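Local coordinates for aspartate aminotransferase, mitochondrial (Trypanosoma brucei brucei, PDB 4W5K), which probably catalyses the reversible, pyridoxal-phosphate-dependent transfer of the amino group between aspartate and 2-oxoglutarate, working as a homodimer, at residues Gln76-Gly81 and Gln241-Asn246; Ile173-Cys178 and Ala224-His229. The protein carries 1 engineered substitution. All coordinates share one frame; numbering follows the deposited sequence.

Contact 1 of 2, residues Gln76-Gly81 and Gln241-Asn246. Engineered in segment 241-246: Ala245 (natural residue Lys). With PLP (pyridoxal-5'-phosphate), chain C.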
loop_
_atom_site.group_PDB
_atom_site.type_symbol
_atom_site.label_atom_id
_atom_site.label_comp_id
_atom_site.label_asym_id
_atom_site.label_seq_id
_atom_site.Cartn_x
_atom_site.Cartn_y
_atom_site.Cartn_z
ATOM N N GLN A 76 -15.723 5.915 8.962
ATOM C CA GLN A 76 -16.002 6.967 9.947
ATOM C C GLN A 76 -17.185 6.627 10.847
ATOM O O GLN A 76 -17.111 6.768 12.083
ATOM C CB GLN A 76 -16.309 8.288 9.251
ATOM C CG GLN A 76 -15.148 8.897 8.519
ATOM C CD GLN A 76 -15.580 10.157 7.784
ATOM O OE1 GLN A 76 -16.652 10.193 7.177
ATOM N NE2 GLN A 76 -14.789 11.218 7.903
ATOM N N LYS A 77 -18.295 6.241 10.227
ATOM C CA LYS A 77 -19.522 5.977 10.983
ATOM C C LYS A 77 -19.367 4.776 11.922
ATOM O O LYS A 77 -19.925 4.770 13.040
ATOM C CB LYS A 77 -20.704 5.767 10.031
ATOM C CG LYS A 77 -21.143 7.057 9.332
ATOM C CD LYS A 77 -22.445 6.894 8.561
ATOM C CE LYS A 77 -22.324 5.854 7.465
ATOM N NZ LYS A 77 -23.518 5.856 6.555
ATOM N N LEU A 78 -18.612 3.771 11.479
ATOM C CA LEU A 78 -18.376 2.576 12.303
ATOM C C LEU A 78 -17.485 2.932 13.492
ATOM O O LEU A 78 -17.728 2.483 14.619
ATOM C CB LEU A 78 -17.739 1.444 11.473
ATOM C CG LEU A 78 -17.306 0.209 12.279
ATOM C CD1 LEU A 78 -18.512 -0.509 12.873
ATOM C CD2 LEU A 78 -16.478 -0.736 11.409
ATOM N N CYS A 79 -16.479 3.774 13.253
ATOM C CA CYS A 79 -15.543 4.172 14.310
ATOM C C CYS A 79 -16.240 5.033 15.366
ATOM O O CYS A 79 -16.187 4.738 16.586
ATOM C CB CYS A 79 -14.338 4.932 13.711
ATOM S SG CYS A 79 -13.177 5.538 14.990
ATOM N N PHE A 80 -16.941 6.081 14.918
ATOM C CA PHE A 80 -17.395 7.123 15.840
ATOM C C PHE A 80 -18.865 6.986 16.237
ATOM O O PHE A 80 -19.318 7.626 17.192
ATOM C CB PHE A 80 -17.105 8.518 15.225
ATOM C CG PHE A 80 -15.638 8.819 15.114
ATOM C CD1 PHE A 80 -14.906 9.152 16.244
ATOM C CD2 PHE A 80 -14.974 8.742 13.887
ATOM C CE1 PHE A 80 -13.556 9.418 16.174
ATOM C CE2 PHE A 80 -13.608 9.005 13.801
ATOM C CZ PHE A 80 -12.898 9.348 14.960
ATOM N N GLY A 81 -19.590 6.110 15.539
ATOM C CA GLY A 81 -20.980 5.815 15.843
ATOM C C GLY A 81 -21.962 6.795 15.237
ATOM O O GLY A 81 -21.542 7.716 14.545
ATOM N N GLN A 241 -7.427 2.880 12.179
ATOM C CA GLN A 241 -8.469 1.864 12.224
ATOM C C GLN A 241 -8.153 0.721 11.246
ATOM O O GLN A 241 -8.045 0.938 10.040
ATOM C CB GLN A 241 -9.830 2.527 11.901
ATOM C CG GLN A 241 -11.007 1.598 11.752
ATOM C CD GLN A 241 -12.277 2.355 11.406
ATOM O OE1 GLN A 241 -12.227 3.366 10.697
ATOM N NE2 GLN A 241 -13.427 1.847 11.857
ATOM N N SER A 242 -8.027 -0.498 11.767
ATOM C CA SER A 242 -7.741 -1.675 10.936
ATOM C C SER A 242 -8.974 -2.527 10.662
ATOM O O SER A 242 -9.768 -2.800 11.570
ATOM C CB SER A 242 -6.669 -2.550 11.610
ATOM O OG SER A 242 -6.484 -3.763 10.892
ATOM N N PHE A 243 -9.112 -2.979 9.413
ATOM C CA PHE A 243 -10.149 -3.935 9.065
ATOM C C PHE A 243 -9.604 -5.331 8.851
ATOM O O PHE A 243 -10.334 -6.235 8.406
ATOM C CB PHE A 243 -10.913 -3.421 7.831
ATOM C CG PHE A 243 -11.660 -2.160 8.119
ATOM C CD1 PHE A 243 -12.709 -2.165 9.030
ATOM C CD2 PHE A 243 -11.263 -0.951 7.576
ATOM C CE1 PHE A 243 -13.381 -0.983 9.348
ATOM C CE2 PHE A 243 -11.948 0.231 7.876
ATOM C CZ PHE A 243 -13.002 0.215 8.759
ATOM N N SER A 244 -8.346 -5.536 9.226
ATOM C CA SER A 244 -7.699 -6.827 9.006
ATOM C C SER A 244 -8.306 -7.940 9.830
ATOM O O SER A 244 -8.725 -8.962 9.290
ATOM C CB SER A 244 -6.197 -6.724 9.298
ATOM O OG SER A 244 -5.563 -5.873 8.342
ATOM N N ALA A 245 -8.365 -7.756 11.150
ATOM C CA ALA A 245 -8.922 -8.838 11.963
ATOM C C ALA A 245 -10.458 -8.878 11.933
ATOM O O ALA A 245 -11.055 -9.972 11.865
ATOM C CB ALA A 245 -8.416 -8.716 13.395
ATOM N N ASN A 246 -11.118 -7.725 12.047
ATOM C CA ASN A 246 -12.565 -7.780 12.242
ATOM C C ASN A 246 -13.345 -8.119 10.973
ATOM O O ASN A 246 -14.502 -8.544 11.053
ATOM C CB ASN A 246 -13.118 -6.487 12.922
ATOM C CG ASN A 246 -12.859 -5.218 12.154
ATOM O OD1 ASN A 246 -12.352 -5.232 11.045
ATOM N ND2 ASN A 246 -13.220 -4.088 12.774
HETATM N N1 PLP C . -1.706 -2.212 15.491
HETATM C C2 PLP C . -1.897 -3.326 16.274
HETATM C C2A PLP C . -2.035 -3.137 17.750
HETATM C C3 PLP C . -1.961 -4.595 15.700
HETATM O O3 PLP C . -2.132 -5.719 16.462
HETATM C C4 PLP C . -1.836 -4.735 14.324
HETATM C C4A PLP C . -2.139 -6.078 13.718
HETATM O O4A PLP C . -1.292 -6.972 13.804
HETATM C C5 PLP C . -1.645 -3.607 13.528
HETATM C C6 PLP C . -1.597 -2.343 14.119
HETATM C C5A PLP C . -1.476 -3.736 12.022
HETATM O O4P PLP C . -2.708 -3.977 11.401
HETATM P P PLP C . -2.856 -4.018 9.852
HETATM O O1P PLP C . -2.667 -5.414 9.340
HETATM O O2P PLP C . -1.855 -3.083 9.217
HETATM O O3P PLP C . -4.268 -3.543 9.595
#
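Gln241 reaches from the end of strand 238-242 to the last turn of helix 69-80, where its CD lies 4.0 Å from Cys79 CB. With CG anti to the backbone N (chi1 174°) and the chain extended beyond it, the side chain runs from the strand to the helix, crossing that of Leu78 at a slant. Leu78 CD2 approaches Phe243 in the plane of the ring, at the edge, 3.7 Å from CE1. No hydrogen bond joins the segments, which meet by van der Waals contact. Cys79 turns SG back over the centre of the Phe80 ring, 3.6 Å above its plane, and Phe80 in turn meets His258 edge-to-face. In this fold-type I aminotransferase, the chain beyond the strand forms part of the phosphate cup of the cofactor. Ser244 N donates to Ser242 OG at 3.1 Å and 162°, an ST turn, while the same OG donates to O3P of PLP (2.6 Å). Ser244 OG also lies against the phosphate, 2.9 Å from PLP O3P. Arg253 of the same chain and Tyr62 of the second subunit add further bonds. Ala245 is an engineered replacement of lysine, which in this family carries the cofactor as a Schiff base.

Contact 2 of 2, residues Ile173-Cys178 and Ala224-His229; sequences ILVHAC and AFVPRH. With MLT (D-malate), chain D.
Val226, at the start of helix 225-230, turns both its methyl groups to residues 173-178. CG1, anti to the backbone N (chi1 169°), meets Val175 CG2 at 4.1 Å, the two side chains crossing at an angle. The other branch, CG2, packs on the backbone instead, 3.9 Å from Ala177 O. Trp192 and Val208 also touch Val226, so the close part of the contact belongs to a buried apolar layer between sheet and helices. Toward Pro227 the fit is looser: Ala177 CB comes no nearer to its CD than 4.5 Å. Beside Val226 CG2 a water bridges the two backbones, donating to Ala177 O at 2.7 Å and accepting from Val226 N at 3.0 Å; it thus serves both the Ala177 carbonyl and an N-H of the first helical turn. Phe225 belongs to another side of the helix. Its ring has His229 CB over one face, stacks with His189, and lies obliquely to D-malate, with CE1 3.5 Å from malate O1; Arg193 and His189 hydrogen-bond the malate. On the strand, Val175 points to the helix while the next residue, His176, points away from it and touches PLP. A central, largely parallel sheet with helices packed on it and the cofactor at its strand ends is the large-domain architecture of fold-type I PLP enzymes.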
loop_
_atom_site.group_PDB
_atom_site.type_symbol
_atom_site.label_atom_id
_atom_site.label_comp_id
_atom_site.label_asym_id
_atom_site.label_seq_id
_atom_site.Cartn_x
_atom_site.Cartn_y
_atom_site.Cartn_z
ATOM N N ILE A 173 0.158 10.819 22.728
ATOM C CA ILE A 173 0.027 9.630 23.573
ATOM C C ILE A 173 -0.643 8.525 22.783
ATOM O O ILE A 173 -1.815 8.644 22.434
ATOM C CB ILE A 173 -0.821 9.904 24.829
ATOM C CG1 ILE A 173 -0.312 11.142 25.598
ATOM C CG2 ILE A 173 -0.880 8.656 25.755
ATOM C CD1 ILE A 173 1.064 10.978 26.257
ATOM N N LEU A 174 0.124 7.481 22.487
ATOM C CA LEU A 174 -0.359 6.301 21.762
ATOM C C LEU A 174 -1.074 5.337 22.711
ATOM O O LEU A 174 -0.476 4.926 23.700
ATOM C CB LEU A 174 0.819 5.590 21.105
ATOM C CG LEU A 174 0.544 4.367 20.229
ATOM C CD1 LEU A 174 -0.285 4.799 19.024
ATOM C CD2 LEU A 174 1.887 3.804 19.776
ATOM N N VAL A 175 -2.320 4.981 22.402
ATOM C CA VAL A 175 -3.066 4.025 23.243
ATOM C C VAL A 175 -3.726 2.974 22.355
ATOM O O VAL A 175 -4.163 3.292 21.248
ATOM C CB VAL A 175 -4.148 4.716 24.119
ATOM C CG1 VAL A 175 -3.516 5.702 25.128
ATOM C CG2 VAL A 175 -5.232 5.400 23.258
ATOM N N HIS A 176 -3.804 1.737 22.845
ATOM C CA HIS A 176 -4.520 0.678 22.106
ATOM C C HIS A 176 -6.000 0.736 22.534
ATOM O O HIS A 176 -6.280 0.751 23.727
ATOM C CB HIS A 176 -3.959 -0.715 22.420
ATOM C CG HIS A 176 -2.511 -0.908 22.071
ATOM N ND1 HIS A 176 -2.040 -2.091 21.530
ATOM C CD2 HIS A 176 -1.433 -0.096 22.206
ATOM C CE1 HIS A 176 -0.733 -1.995 21.347
ATOM N NE2 HIS A 176 -0.339 -0.795 21.747
ATOM N N ALA A 177 -6.941 0.756 21.593
ATOM C CA ALA A 177 -8.361 0.918 21.943
ATOM C C ALA A 177 -8.902 -0.254 22.767
ATOM O O ALA A 177 -9.729 -0.063 23.657
ATOM C CB ALA A 177 -9.201 1.090 20.689
ATOM N N CYS A 178 -8.439 -1.447 22.423
ATOM C CA CYS A 178 -8.838 -2.716 23.061
ATOM C C CYS A 178 -8.011 -3.829 22.468
ATOM O O CYS A 178 -7.350 -3.639 21.431
ATOM C CB CYS A 178 -10.332 -3.026 22.895
ATOM S SG CYS A 178 -10.976 -2.947 21.214
ATOM N N ALA A 224 -15.292 0.552 20.749
ATOM C CA ALA A 224 -14.868 1.870 20.251
ATOM C C ALA A 224 -15.015 2.964 21.332
ATOM O O ALA A 224 -15.008 4.165 21.036
ATOM C CB ALA A 224 -15.654 2.256 18.981
ATOM N N PHE A 225 -15.161 2.555 22.591
ATOM C CA PHE A 225 -15.323 3.536 23.665
ATOM C C PHE A 225 -14.203 4.588 23.700
ATOM O O PHE A 225 -14.473 5.778 23.843
ATOM C CB PHE A 225 -15.411 2.824 25.035
ATOM C CG PHE A 225 -15.507 3.766 26.191
ATOM C CD1 PHE A 225 -16.690 4.442 26.441
ATOM C CD2 PHE A 225 -14.414 4.011 27.002
ATOM C CE1 PHE A 225 -16.783 5.343 27.517
ATOM C CE2 PHE A 225 -14.488 4.921 28.043
ATOM C CZ PHE A 225 -15.683 5.567 28.319
ATOM N N VAL A 226 -12.957 4.162 23.561
ATOM C CA VAL A 226 -11.855 5.108 23.731
ATOM C C VAL A 226 -11.860 6.270 22.692
ATOM O O VAL A 226 -11.794 7.426 23.099
ATOM C CB VAL A 226 -10.498 4.361 23.730
ATOM C CG1 VAL A 226 -9.341 5.334 23.628
ATOM C CG2 VAL A 226 -10.379 3.561 25.039
ATOM N N PRO A 227 -11.995 5.975 21.384
ATOM C CA PRO A 227 -12.063 7.131 20.463
ATOM C C PRO A 227 -13.373 7.924 20.584
ATOM O O PRO A 227 -13.379 9.155 20.475
ATOM C CB PRO A 227 -11.928 6.482 19.080
ATOM C CG PRO A 227 -12.348 5.057 19.285
ATOM C CD PRO A 227 -11.889 4.697 20.661
ATOM N N ARG A 228 -14.480 7.242 20.856
ATOM C CA ARG A 228 -15.733 7.969 20.994
ATOM C C ARG A 228 -15.740 8.876 22.226
ATOM O O ARG A 228 -16.294 9.984 22.209
ATOM C CB ARG A 228 -16.902 6.990 21.036
ATOM C CG ARG A 228 -17.066 6.245 19.736
ATOM C CD ARG A 228 -18.307 5.378 19.711
ATOM N NE ARG A 228 -18.315 4.558 18.495
ATOM C CZ ARG A 228 -19.280 3.699 18.175
ATOM N NH1 ARG A 228 -20.336 3.567 18.968
ATOM N NH2 ARG A 228 -19.197 2.994 17.050
ATOM N N HIS A 229 -15.105 8.423 23.295
ATOM C CA HIS A 229 -15.085 9.208 24.522
ATOM C C HIS A 229 -14.134 10.422 24.356
ATOM O O HIS A 229 -14.420 11.542 24.836
ATOM C CB HIS A 229 -14.666 8.314 25.696
ATOM C CG HIS A 229 -14.741 8.975 27.035
ATOM N ND1 HIS A 229 -15.935 9.253 27.669
ATOM C CD2 HIS A 229 -13.765 9.374 27.883
ATOM C CE1 HIS A 229 -15.690 9.810 28.843
ATOM N NE2 HIS A 229 -14.379 9.893 28.997
HETATM C C1 MLT D . -19.618 3.901 29.190
HETATM O O1 MLT D . -18.630 3.486 29.851
HETATM O O2 MLT D . -20.129 5.026 29.430
HETATM C C2 MLT D . -20.187 3.029 28.082
HETATM O O3 MLT D . -19.355 1.910 28.031
HETATM O O HOH W 1 -12.112 1.240 23.427
#

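In the fold
The two contacts, with centres 12 Å apart, are joined by Arg228 of contact 2. Its NE lies 2.9 Å from Cys79 O and its NH2 2.9 Å from Leu78 O, both probable hydrogen bonds, so the guanidinium group holds carbonyls at the end of helix 69-80; its NH1 is paired with Asp221. Strand 238-242 is the next regular element after helix 225-230, and strands 172-176 and 238-242 share the central sheet, on either side of 205-210. Both contacts border the PLP site, through Ser242 and Ser244 in contact 1 and His176 in contact 2. The malate, touched by Phe225 of contact 2, lies well away from this site, its C1 25.4 Å from C4A of PLP.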